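Local structure of VlsE1 (Borreliella burgdorferi, 1L8W) at residues K149-A154 with A277-A282; K188-L193 with D270-A275; S209-A214 with K302-S307; E221-A226 with V309-G314. The protein is a variable surface antigen of the Lyme disease spirochaete, a lipoprotein whose sequence switching probably helps the bacterium to evade the host immune response. One frame throughout, in Å; residues are numbered along the deposited sequence.

Contact 1: residues K149-A154 with A277-A282; sequences KVADKA and ALRGMA
R279 reaches from the C-terminal part of helix 269-281 to the loop at K149-A151, just ahead of helix 153-170, and so ties a helix start to a helix end in this largely helical surface antigen. The joining chemistry is polar and runs through solvent. Water 1 donates to K149 O at 3.0 Å and accepts from R279 NH2 at 3.1 Å, lying at the edge of the guanidinium and in its plane. A direct link is lacking: K149 O stands 4.2 Å from R279 NH2 and obliquely to the group, so the water completes a span too wide for the arginine alone.

The arginine gets there because CG is anti to its own backbone N (chi1 178°) and the chain then bends at chi2 (108°). Its charge is held from other parts of the fold as well. R279 NH1 donates to A251 O on helix 247-252, and NH2 makes a weak bond to K286 O; together with the water at its edge, these probably limit the rotation of the buried guanidinium.

Van der Waals contact is slight: A151 aims its methyl at the other segment, with CB 4.3 Å from R279 NH1. This buried alanine also packs on V156, and backbone hydrogen bonds join A151 to I252 and D152 to K283, keeping the loop in place.

Capping is the third element. D152 occupies the N-cap position of helix 153-170, where its OD1 accepts a hydrogen bond from the backbone N of S155.

Contact 2: residues K188-L193 with D270-A275; sequences KGAGKL and DQIAAA
I272 meets the segment 188-193 with two different branches, one for A190 and the other for the backbone of K188. The first is a plain apolar touch: I272 CG2 sits 3.7 Å from A190 CB, methyl against methyl, and both CB atoms point across the interface. The second is a van der Waals contact with polar backbone, as I272 CD1 lies 3.9 Å from K188 N and 4.1 Å from K188 CA. The division of labour follows from the torsions. At chi1 -64° CG1 lies beside the isoleucine's own backbone N while CG2 is anti to it, and an extended chi2 (174°) carries CD1 onward to K188.

The two partners are unlike in backbone. Helix 269-281 supplies the isoleucine, whereas residues 188-193 wind as a 3-10 segment within the long connection between helix 153-170 and helix 205-216. Bonds from residue i+3 back to i mark it: G191 N to K188 O and L193 N to A190 O, each at 3.2 Å, with K192 N to G189 O between them. With glycine on both sides of A190, the A190 methyl makes the close side-chain contact with the isoleucine.

Polar chemistry lies beyond the interface. K188 sends its CB away from the helix, and its ammonium forms a salt bridge with E260, while its backbone pairs with F261. Helix 205-216 packs against the apolar pair, A211 on A190 and A214 on I272.

Contact 3: residues S209-A214 with K302-S307; sequences SKAAGA and KGAAES
With helical phi -70° and psi -50°, A304 stands on the face of its helix that puts CB toward A211 and A212, and since all three residues are alanines nothing beyond the methyl needs placing. The methyl of A304 presses more closely on main chain than on side chain: its CB is 3.5 Å from A212 CA and 3.7 Å from A212 N. Beside this, A304 CB reaches A212 CB at 3.9 Å, and A211 CB more loosely at 4.3 Å. The small residues let the backbones approach very closely, with CA atoms of A212 and A304 4.4 Å apart, a clear instance of alanine-mediated helix packing.

Charged groups stay off this interface. On helix 294-333, K302 NZ makes a salt bridge with E306 OE2 at 2.7 Å, one turn on, using the syn lone pair of the carboxylate oxygen. The same ammonium also pairs with D56, so it bridges two acids.

Within the fold the contact joins helix 205-216 to the long helix 294-333. A211 continues from here onto I276 of helix 269-281 and onto L193 in the preceding connection, while A214 packs on D269 of helix 269-281.

Contact 4: residues E221-A226 with V309-G314; sequences EQILSA and VRKVLG
Two helices of the alpha-helical body pack here, I223 and L224 of helix 220-230 against K311 and V312 of the long helix 294-333. At one end of the patch an isoleucine lies against the aliphatic part of a lysine. I223 CD1 is 4.0 Å from K311 CD and 4.1 Å from K311 CB, the two side chains crossing at about a right angle, so a single methyl rests on the methylene chain. K311 allows this because its chain is extended beyond CG; the methylenes run past the isoleucine while the ammonium is carried away from the segment. NZ ends on two carbonyl oxygens, V215 O and V218 O, which place the charge at the close of helix 205-216 and the link leading to helix 220-230. One lysine thus gives its stem to apolar packing and its tip to a backbone grip.

The other end is looser and touches main chain. L224 also packs on A315 and I316 of the long helix and on I163 and V167 of helix 153-170, so it sits between two helices. V312 loses surface to this segment, though its side chain comes no nearer than 4.7 Å; the closest approach between the two residues is made by L224 CG, 4.3 Å from V312 O.

In the fold
All four contacts are mostly buried. Contact 4 is the most central, its centre about 6 Å from the chain's centre (about 13 Å for the centres of contacts 2 and 3), whereas contact 1 reaches the surface at exposed K149, where the water sits. Contacts 1 and 2 share helix 269-281, contacts 3 and 4 share helix 294-333, and the two helices meet through A277 and M281 against V309, V312 and L313. Contacts 2 and 3 also touch. Chemistry varies: the loop of contact 1 meets an arginine and a water, the 3-10 turn of contact 2 isoleucine methyls, while helix-on-helix contact 3 relies on alanines and contact 4 on larger side chains, including the methylenes of a lysine.

Contact 1: residues K149-A154 with A277-A282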
loop_
_atom_site.group_PDB
_atom_site.type_symbol
_atom_site.label_atom_id
_atom_site.label_comp_id
_atom_site.label_asym_id
_atom_site.label_seq_id
_atom_site.Cartn_x
_atom_site.Cartn_y
_atom_site.Cartn_z
ATOM N N LYS A 149 -16.086 -4.602 9.143
ATOM C CA LYS A 149 -15.667 -5.953 8.790
ATOM C C LYS A 149 -14.155 -6.141 8.890
ATOM O O LYS A 149 -13.388 -5.179 9.006
ATOM C CB LYS A 149 -16.094 -6.282 7.351
ATOM C CG LYS A 149 -17.596 -6.343 7.106
ATOM C CD LYS A 149 -17.886 -6.593 5.638
ATOM C CE LYS A 149 -19.383 -6.722 5.369
ATOM N NZ LYS A 149 -19.666 -6.937 3.920
ATOM N N VAL A 150 -13.741 -7.400 8.856
ATOM C CA VAL A 150 -12.329 -7.738 8.876
ATOM C C VAL A 150 -11.922 -7.630 7.416
ATOM O O VAL A 150 -12.678 -8.039 6.538
ATOM C CB VAL A 150 -12.080 -9.201 9.323
ATOM C CG1 VAL A 150 -10.594 -9.514 9.233
ATOM C CG2 VAL A 150 -12.584 -9.420 10.745
ATOM N N ALA A 151 -10.750 -7.069 7.149
ATOM C CA ALA A 151 -10.289 -6.952 5.774
ATOM C C ALA A 151 -10.031 -8.353 5.247
ATOM O O ALA A 151 -9.699 -9.252 6.013
ATOM C CB ALA A 151 -9.010 -6.126 5.709
ATOM N N ASP A 152 -10.193 -8.535 3.943
ATOM C CA ASP A 152 -9.960 -9.832 3.318
ATOM C C ASP A 152 -8.468 -10.120 3.420
ATOM O O ASP A 152 -7.650 -9.397 2.852
ATOM C CB ASP A 152 -10.405 -9.794 1.851
ATOM C CG ASP A 152 -10.307 -11.151 1.170
ATOM O OD1 ASP A 152 -9.190 -11.571 0.795
ATOM O OD2 ASP A 152 -11.357 -11.800 1.021
ATOM N N LYS A 153 -8.114 -11.172 4.149
ATOM C CA LYS A 153 -6.711 -11.512 4.341
ATOM C C LYS A 153 -5.963 -11.916 3.077
ATOM O O LYS A 153 -4.773 -11.631 2.947
ATOM C CB LYS A 153 -6.575 -12.598 5.414
ATOM C CG LYS A 153 -7.685 -13.623 5.415
ATOM C CD LYS A 153 -7.394 -14.759 6.382
ATOM C CE LYS A 153 -6.125 -15.497 5.980
ATOM N NZ LYS A 153 -5.811 -16.648 6.878
ATOM N N ALA A 154 -6.646 -12.575 2.144
ATOM C CA ALA A 154 -6.004 -12.992 0.901
ATOM C C ALA A 154 -5.655 -11.775 0.041
ATOM O O ALA A 154 -4.667 -11.788 -0.693
ATOM C CB ALA A 154 -6.915 -13.941 0.124
ATOM N N ALA A 277 -2.467 2.154 4.256
ATOM C CA ALA A 277 -2.442 1.982 2.801
ATOM C C ALA A 277 -2.887 0.585 2.378
ATOM O O ALA A 277 -3.604 0.437 1.386
ATOM C CB ALA A 277 -1.051 2.279 2.249
ATOM N N LEU A 278 -2.467 -0.432 3.126
ATOM C CA LEU A 278 -2.851 -1.806 2.814
ATOM C C LEU A 278 -4.352 -2.007 2.985
ATOM O O LEU A 278 -4.996 -2.652 2.157
ATOM C CB LEU A 278 -2.111 -2.792 3.716
ATOM C CG LEU A 278 -0.709 -3.218 3.280
ATOM C CD1 LEU A 278 -0.003 -3.899 4.433
ATOM C CD2 LEU A 278 -0.803 -4.146 2.070
ATOM N N ARG A 279 -4.905 -1.446 4.058
ATOM C CA ARG A 279 -6.325 -1.577 4.341
ATOM C C ARG A 279 -7.145 -0.884 3.261
ATOM O O ARG A 279 -8.134 -1.431 2.775
ATOM C CB ARG A 279 -6.633 -0.973 5.705
ATOM C CG ARG A 279 -8.089 -0.996 6.091
ATOM C CD ARG A 279 -8.311 -2.016 7.168
ATOM N NE ARG A 279 -9.405 -1.648 8.039
ATOM C CZ ARG A 279 -9.867 -2.416 9.018
ATOM N NH1 ARG A 279 -9.329 -3.610 9.241
ATOM N NH2 ARG A 279 -10.847 -1.976 9.789
ATOM N N GLY A 280 -6.715 0.322 2.891
ATOM C CA GLY A 280 -7.401 1.075 1.859
ATOM C C GLY A 280 -7.376 0.421 0.482
ATOM O O GLY A 280 -8.318 0.580 -0.293
HETATM N N MSE A 281 -6.313 -0.316 0.168
HETATM C CA MSE A 281 -6.207 -0.977 -1.129
HETATM C C MSE A 281 -6.910 -2.332 -1.172
HETATM O O MSE A 281 -7.384 -2.756 -2.229
HETATM C CB MSE A 281 -4.739 -1.218 -1.512
HETATM C CG MSE A 281 -3.866 0.001 -1.674
HETATM SE SE MSE A 281 -2.042 -0.517 -2.200
HETATM C CE MSE A 281 -2.140 -0.154 -4.060
ATOM N N ALA A 282 -6.962 -3.018 -0.034
ATOM C CA ALA A 282 -7.554 -4.345 0.001
ATOM C C ALA A 282 -9.076 -4.442 0.049
ATOM O O ALA A 282 -9.767 -3.553 0.536
ATOM C CB ALA A 282 -6.953 -5.141 1.153
HETATM O O HOH W 1 -11.511 -4.583 11.280
#

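Contact 2: residues K188-L193 with D270-A275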
loop_
_atom_site.group_PDB
_atom_site.type_symbol
_atom_site.label_atom_id
_atom_site.label_comp_id
_atom_site.label_asym_id
_atom_site.label_seq_id
_atom_site.Cartn_x
_atom_site.Cartn_y
_atom_site.Cartn_z
ATOM N N LYS A 188 -0.486 6.682 17.391
ATOM C CA LYS A 188 -0.963 5.347 17.722
ATOM C C LYS A 188 -2.487 5.302 17.794
ATOM O O LYS A 188 -3.091 4.244 17.622
ATOM C CB LYS A 188 -0.351 4.883 19.052
ATOM C CG LYS A 188 -0.545 5.833 20.234
ATOM C CD LYS A 188 0.174 5.285 21.472
ATOM C CE LYS A 188 0.268 6.313 22.609
ATOM N NZ LYS A 188 -1.035 6.557 23.305
ATOM N N GLY A 189 -3.099 6.457 18.040
ATOM C CA GLY A 189 -4.545 6.537 18.114
ATOM C C GLY A 189 -5.239 6.220 16.796
ATOM O O GLY A 189 -6.458 6.069 16.751
ATOM N N ALA A 190 -4.473 6.116 15.718
ATOM C CA ALA A 190 -5.053 5.801 14.414
ATOM C C ALA A 190 -5.654 4.391 14.423
ATOM O O ALA A 190 -6.496 4.063 13.594
ATOM C CB ALA A 190 -3.990 5.917 13.328
ATOM N N GLY A 191 -5.234 3.577 15.390
ATOM C CA GLY A 191 -5.732 2.215 15.505
ATOM C C GLY A 191 -7.224 2.098 15.752
ATOM O O GLY A 191 -7.829 1.080 15.416
ATOM N N LYS A 192 -7.827 3.133 16.331
ATOM C CA LYS A 192 -9.257 3.113 16.631
ATOM C C LYS A 192 -10.112 2.939 15.384
ATOM O O LYS A 192 -11.267 2.514 15.467
ATOM C CB LYS A 192 -9.666 4.404 17.348
ATOM C CG LYS A 192 -8.878 4.674 18.618
ATOM C CD LYS A 192 -9.308 5.967 19.292
ATOM C CE LYS A 192 -8.627 6.097 20.651
ATOM N NZ LYS A 192 -9.098 7.304 21.374
ATOM N N LEU A 193 -9.544 3.280 14.237
ATOM C CA LEU A 193 -10.243 3.179 12.962
ATOM C C LEU A 193 -10.279 1.744 12.472
ATOM O O LEU A 193 -11.070 1.403 11.593
ATOM C CB LEU A 193 -9.550 4.064 11.919
ATOM C CG LEU A 193 -9.402 5.530 12.338
ATOM C CD1 LEU A 193 -8.781 6.312 11.214
ATOM C CD2 LEU A 193 -10.754 6.116 12.704
ATOM N N ASP A 270 5.552 5.031 10.025
ATOM C CA ASP A 270 5.647 4.316 8.762
ATOM C C ASP A 270 4.859 2.999 8.787
ATOM O O ASP A 270 4.366 2.554 7.748
ATOM C CB ASP A 270 7.117 4.101 8.377
ATOM C CG ASP A 270 7.911 3.396 9.454
ATOM O OD1 ASP A 270 7.416 3.299 10.601
ATOM O OD2 ASP A 270 9.042 2.947 9.145
ATOM N N GLN A 271 4.718 2.407 9.975
ATOM C CA GLN A 271 3.967 1.165 10.166
ATOM C C GLN A 271 2.468 1.457 10.126
ATOM O O GLN A 271 1.678 0.715 9.527
ATOM C CB GLN A 271 4.308 0.541 11.514
ATOM C CG GLN A 271 5.794 0.282 11.731
ATOM C CD GLN A 271 6.374 -0.646 10.689
ATOM O OE1 GLN A 271 5.825 -1.713 10.419
ATOM N NE2 GLN A 271 7.494 -0.251 10.102
ATOM N N ILE A 272 2.078 2.542 10.783
ATOM C CA ILE A 272 0.684 2.956 10.796
ATOM C C ILE A 272 0.268 3.307 9.365
ATOM O O ILE A 272 -0.755 2.832 8.878
ATOM C CB ILE A 272 0.489 4.182 11.692
ATOM C CG1 ILE A 272 0.834 3.808 13.134
ATOM C CG2 ILE A 272 -0.927 4.705 11.555
ATOM C CD1 ILE A 272 0.809 4.961 14.100
ATOM N N ALA A 273 1.070 4.138 8.705
ATOM C CA ALA A 273 0.803 4.553 7.329
ATOM C C ALA A 273 0.713 3.340 6.389
ATOM O O ALA A 273 -0.031 3.363 5.398
ATOM C CB ALA A 273 1.886 5.508 6.856
ATOM N N ALA A 274 1.469 2.286 6.710
ATOM C CA ALA A 274 1.455 1.050 5.929
ATOM C C ALA A 274 0.169 0.259 6.178
ATOM O O ALA A 274 -0.414 -0.301 5.244
ATOM C CB ALA A 274 2.662 0.183 6.273
ATOM N N ALA A 275 -0.256 0.199 7.440
ATOM C CA ALA A 275 -1.475 -0.521 7.807
ATOM C C ALA A 275 -2.638 0.145 7.104
ATOM O O ALA A 275 -3.565 -0.507 6.626
ATOM C CB ALA A 275 -1.693 -0.470 9.327
#

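Contact 3: residues S209-A214 with K302-S307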
loop_
_atom_site.group_PDB
_atom_site.type_symbol
_atom_site.label_atom_id
_atom_site.label_comp_id
_atom_site.label_asym_id
_atom_site.label_seq_id
_atom_site.Cartn_x
_atom_site.Cartn_y
_atom_site.Cartn_z
ATOM N N SER A 209 -7.482 12.133 12.480
ATOM C CA SER A 209 -6.437 13.136 12.320
ATOM C C SER A 209 -5.088 12.455 12.560
ATOM O O SER A 209 -4.089 12.769 11.905
ATOM C CB SER A 209 -6.652 14.281 13.314
ATOM O OG SER A 209 -5.813 15.391 13.042
ATOM N N LYS A 210 -5.077 11.508 13.491
ATOM C CA LYS A 210 -3.878 10.748 13.827
ATOM C C LYS A 210 -3.440 9.926 12.621
ATOM O O LYS A 210 -2.249 9.861 12.298
ATOM C CB LYS A 210 -4.159 9.817 15.011
ATOM C CG LYS A 210 -4.529 10.545 16.317
ATOM C CD LYS A 210 -3.475 11.584 16.682
ATOM C CE LYS A 210 -3.760 12.249 18.026
ATOM N NZ LYS A 210 -3.485 11.337 19.176
ATOM N N ALA A 211 -4.416 9.312 11.950
ATOM C CA ALA A 211 -4.147 8.491 10.769
ATOM C C ALA A 211 -3.587 9.347 9.649
ATOM O O ALA A 211 -2.657 8.935 8.955
ATOM C CB ALA A 211 -5.428 7.791 10.304
ATOM N N ALA A 212 -4.155 10.534 9.456
ATOM C CA ALA A 212 -3.646 11.412 8.418
ATOM C C ALA A 212 -2.246 11.936 8.798
ATOM O O ALA A 212 -1.370 12.059 7.945
ATOM C CB ALA A 212 -4.604 12.567 8.196
ATOM N N GLY A 213 -2.037 12.232 10.081
ATOM C CA GLY A 213 -0.747 12.734 10.536
ATOM C C GLY A 213 0.356 11.721 10.315
ATOM O O GLY A 213 1.443 12.061 9.851
ATOM N N ALA A 214 0.067 10.464 10.643
ATOM C CA ALA A 214 1.012 9.371 10.473
ATOM C C ALA A 214 1.423 9.274 9.004
ATOM O O ALA A 214 2.605 9.107 8.683
ATOM C CB ALA A 214 0.368 8.052 10.938
ATOM N N LYS A 302 -10.475 9.470 5.036
ATOM C CA LYS A 302 -10.532 9.302 3.590
ATOM C C LYS A 302 -9.279 9.930 2.966
ATOM O O LYS A 302 -8.646 9.349 2.086
ATOM C CB LYS A 302 -11.802 9.982 3.065
ATOM C CG LYS A 302 -12.090 9.808 1.599
ATOM C CD LYS A 302 -13.382 10.528 1.211
ATOM C CE LYS A 302 -13.630 10.481 -0.303
ATOM N NZ LYS A 302 -12.563 11.203 -1.071
ATOM N N GLY A 303 -8.913 11.112 3.446
ATOM C CA GLY A 303 -7.745 11.787 2.917
ATOM C C GLY A 303 -6.475 11.008 3.183
ATOM O O GLY A 303 -5.567 10.982 2.351
ATOM N N ALA A 304 -6.420 10.360 4.343
ATOM C CA ALA A 304 -5.251 9.588 4.746
ATOM C C ALA A 304 -5.073 8.323 3.924
ATOM O O ALA A 304 -3.985 8.042 3.420
ATOM C CB ALA A 304 -5.357 9.231 6.234
ATOM N N ALA A 305 -6.143 7.548 3.812
ATOM C CA ALA A 305 -6.117 6.303 3.061
ATOM C C ALA A 305 -5.716 6.607 1.628
ATOM O O ALA A 305 -4.871 5.925 1.042
ATOM C CB ALA A 305 -7.503 5.640 3.098
ATOM N N GLU A 306 -6.322 7.648 1.069
ATOM C CA GLU A 306 -6.021 8.040 -0.302
ATOM C C GLU A 306 -4.581 8.512 -0.434
ATOM O O GLU A 306 -3.869 8.104 -1.358
ATOM C CB GLU A 306 -7.014 9.108 -0.764
ATOM C CG GLU A 306 -8.416 8.529 -0.980
ATOM C CD GLU A 306 -9.470 9.577 -1.243
ATOM O OE1 GLU A 306 -9.111 10.722 -1.612
ATOM O OE2 GLU A 306 -10.667 9.246 -1.092
ATOM N N SER A 307 -4.132 9.360 0.482
ATOM C CA SER A 307 -2.743 9.807 0.404
ATOM C C SER A 307 -1.802 8.625 0.617
ATOM O O SER A 307 -0.788 8.509 -0.064
ATOM C CB SER A 307 -2.461 10.887 1.443
ATOM O OG SER A 307 -3.077 12.095 1.053
#

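Contact 4: residues E221-A226 with V309-G314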
loop_
_atom_site.group_PDB
_atom_site.type_symbol
_atom_site.label_atom_id
_atom_site.label_comp_id
_atom_site.label_asym_id
_atom_site.label_seq_id
_atom_site.Cartn_x
_atom_site.Cartn_y
_atom_site.Cartn_z
ATOM N N GLU A 221 8.395 6.018 -0.144
ATOM C CA GLU A 221 9.435 5.001 -0.019
ATOM C C GLU A 221 9.349 4.306 1.340
ATOM O O GLU A 221 9.354 3.073 1.423
ATOM C CB GLU A 221 10.825 5.623 -0.167
ATOM C CG GLU A 221 11.111 6.245 -1.520
ATOM C CD GLU A 221 10.170 7.391 -1.842
ATOM O OE1 GLU A 221 9.978 8.265 -0.970
ATOM O OE2 GLU A 221 9.627 7.422 -2.969
ATOM N N GLN A 222 9.261 5.101 2.403
ATOM C CA GLN A 222 9.181 4.559 3.758
ATOM C C GLN A 222 7.974 3.654 3.957
ATOM O O GLN A 222 8.081 2.607 4.587
ATOM C CB GLN A 222 9.153 5.699 4.784
ATOM C CG GLN A 222 10.476 6.422 4.937
ATOM C CD GLN A 222 10.391 7.566 5.931
ATOM O OE1 GLN A 222 9.887 8.642 5.617
ATOM N NE2 GLN A 222 10.867 7.327 7.149
ATOM N N ILE A 223 6.823 4.062 3.431
ATOM C CA ILE A 223 5.615 3.251 3.545
ATOM C C ILE A 223 5.796 1.966 2.726
ATOM O O ILE A 223 5.352 0.893 3.129
ATOM C CB ILE A 223 4.375 4.016 3.036
ATOM C CG1 ILE A 223 4.190 5.304 3.846
ATOM C CG2 ILE A 223 3.143 3.157 3.193
ATOM C CD1 ILE A 223 3.192 6.288 3.244
ATOM N N LEU A 224 6.467 2.090 1.585
ATOM C CA LEU A 224 6.731 0.956 0.710
ATOM C C LEU A 224 7.602 -0.055 1.450
ATOM O O LEU A 224 7.304 -1.249 1.473
ATOM C CB LEU A 224 7.466 1.420 -0.553
ATOM C CG LEU A 224 6.996 0.920 -1.926
ATOM C CD1 LEU A 224 8.125 1.104 -2.931
ATOM C CD2 LEU A 224 6.598 -0.541 -1.864
ATOM N N SER A 225 8.679 0.435 2.061
ATOM C CA SER A 225 9.603 -0.415 2.804
ATOM C C SER A 225 8.887 -1.132 3.950
ATOM O O SER A 225 9.090 -2.328 4.173
ATOM C CB SER A 225 10.765 0.429 3.348
ATOM O OG SER A 225 11.776 -0.390 3.913
ATOM N N ALA A 226 8.049 -0.402 4.679
ATOM C CA ALA A 226 7.311 -1.000 5.789
ATOM C C ALA A 226 6.430 -2.160 5.308
ATOM O O ALA A 226 6.235 -3.137 6.028
ATOM C CB ALA A 226 6.450 0.062 6.491
ATOM N N VAL A 309 -2.243 5.483 -0.131
ATOM C CA VAL A 309 -2.141 4.692 -1.346
ATOM C C VAL A 309 -1.432 5.445 -2.480
ATOM O O VAL A 309 -0.574 4.881 -3.157
ATOM C CB VAL A 309 -3.519 4.194 -1.814
ATOM C CG1 VAL A 309 -4.488 5.354 -1.900
ATOM C CG2 VAL A 309 -3.380 3.504 -3.161
ATOM N N ARG A 310 -1.762 6.716 -2.680
ATOM C CA ARG A 310 -1.099 7.485 -3.726
ATOM C C ARG A 310 0.413 7.525 -3.490
ATOM O O ARG A 310 1.189 7.496 -4.445
ATOM C CB ARG A 310 -1.644 8.915 -3.788
ATOM C CG ARG A 310 -3.029 9.058 -4.407
ATOM C CD ARG A 310 -3.344 10.516 -4.709
ATOM N NE ARG A 310 -3.505 11.317 -3.498
ATOM C CZ ARG A 310 -4.677 11.709 -3.005
ATOM N NH1 ARG A 310 -5.807 11.383 -3.618
ATOM N NH2 ARG A 310 -4.719 12.427 -1.898
ATOM N N LYS A 311 0.835 7.601 -2.225
ATOM C CA LYS A 311 2.266 7.635 -1.912
ATOM C C LYS A 311 2.939 6.294 -2.221
ATOM O O LYS A 311 4.032 6.252 -2.796
ATOM C CB LYS A 311 2.509 7.990 -0.433
ATOM C CG LYS A 311 2.341 9.462 -0.087
ATOM C CD LYS A 311 2.831 9.766 1.345
ATOM C CE LYS A 311 2.834 11.278 1.600
ATOM N NZ LYS A 311 3.389 11.623 2.936
ATOM N N VAL A 312 2.302 5.198 -1.829
ATOM C CA VAL A 312 2.872 3.876 -2.088
ATOM C C VAL A 312 2.965 3.535 -3.588
ATOM O O VAL A 312 4.013 3.088 -4.064
ATOM C CB VAL A 312 2.076 2.785 -1.338
ATOM C CG1 VAL A 312 0.615 3.071 -1.452
ATOM C CG2 VAL A 312 2.370 1.418 -1.921
ATOM N N LEU A 313 1.893 3.774 -4.333
ATOM C CA LEU A 313 1.878 3.482 -5.770
ATOM C C LEU A 313 2.817 4.390 -6.556
ATOM O O LEU A 313 3.400 3.980 -7.555
ATOM C CB LEU A 313 0.462 3.628 -6.330
ATOM C CG LEU A 313 -0.605 2.686 -5.785
ATOM C CD1 LEU A 313 -1.900 2.892 -6.559
ATOM C CD2 LEU A 313 -0.130 1.258 -5.930
ATOM N N GLY A 314 2.941 5.634 -6.118
ATOM C CA GLY A 314 3.842 6.552 -6.784
ATOM C C GLY A 314 5.274 6.086 -6.587
ATOM O O GLY A 314 6.088 6.169 -7.503
#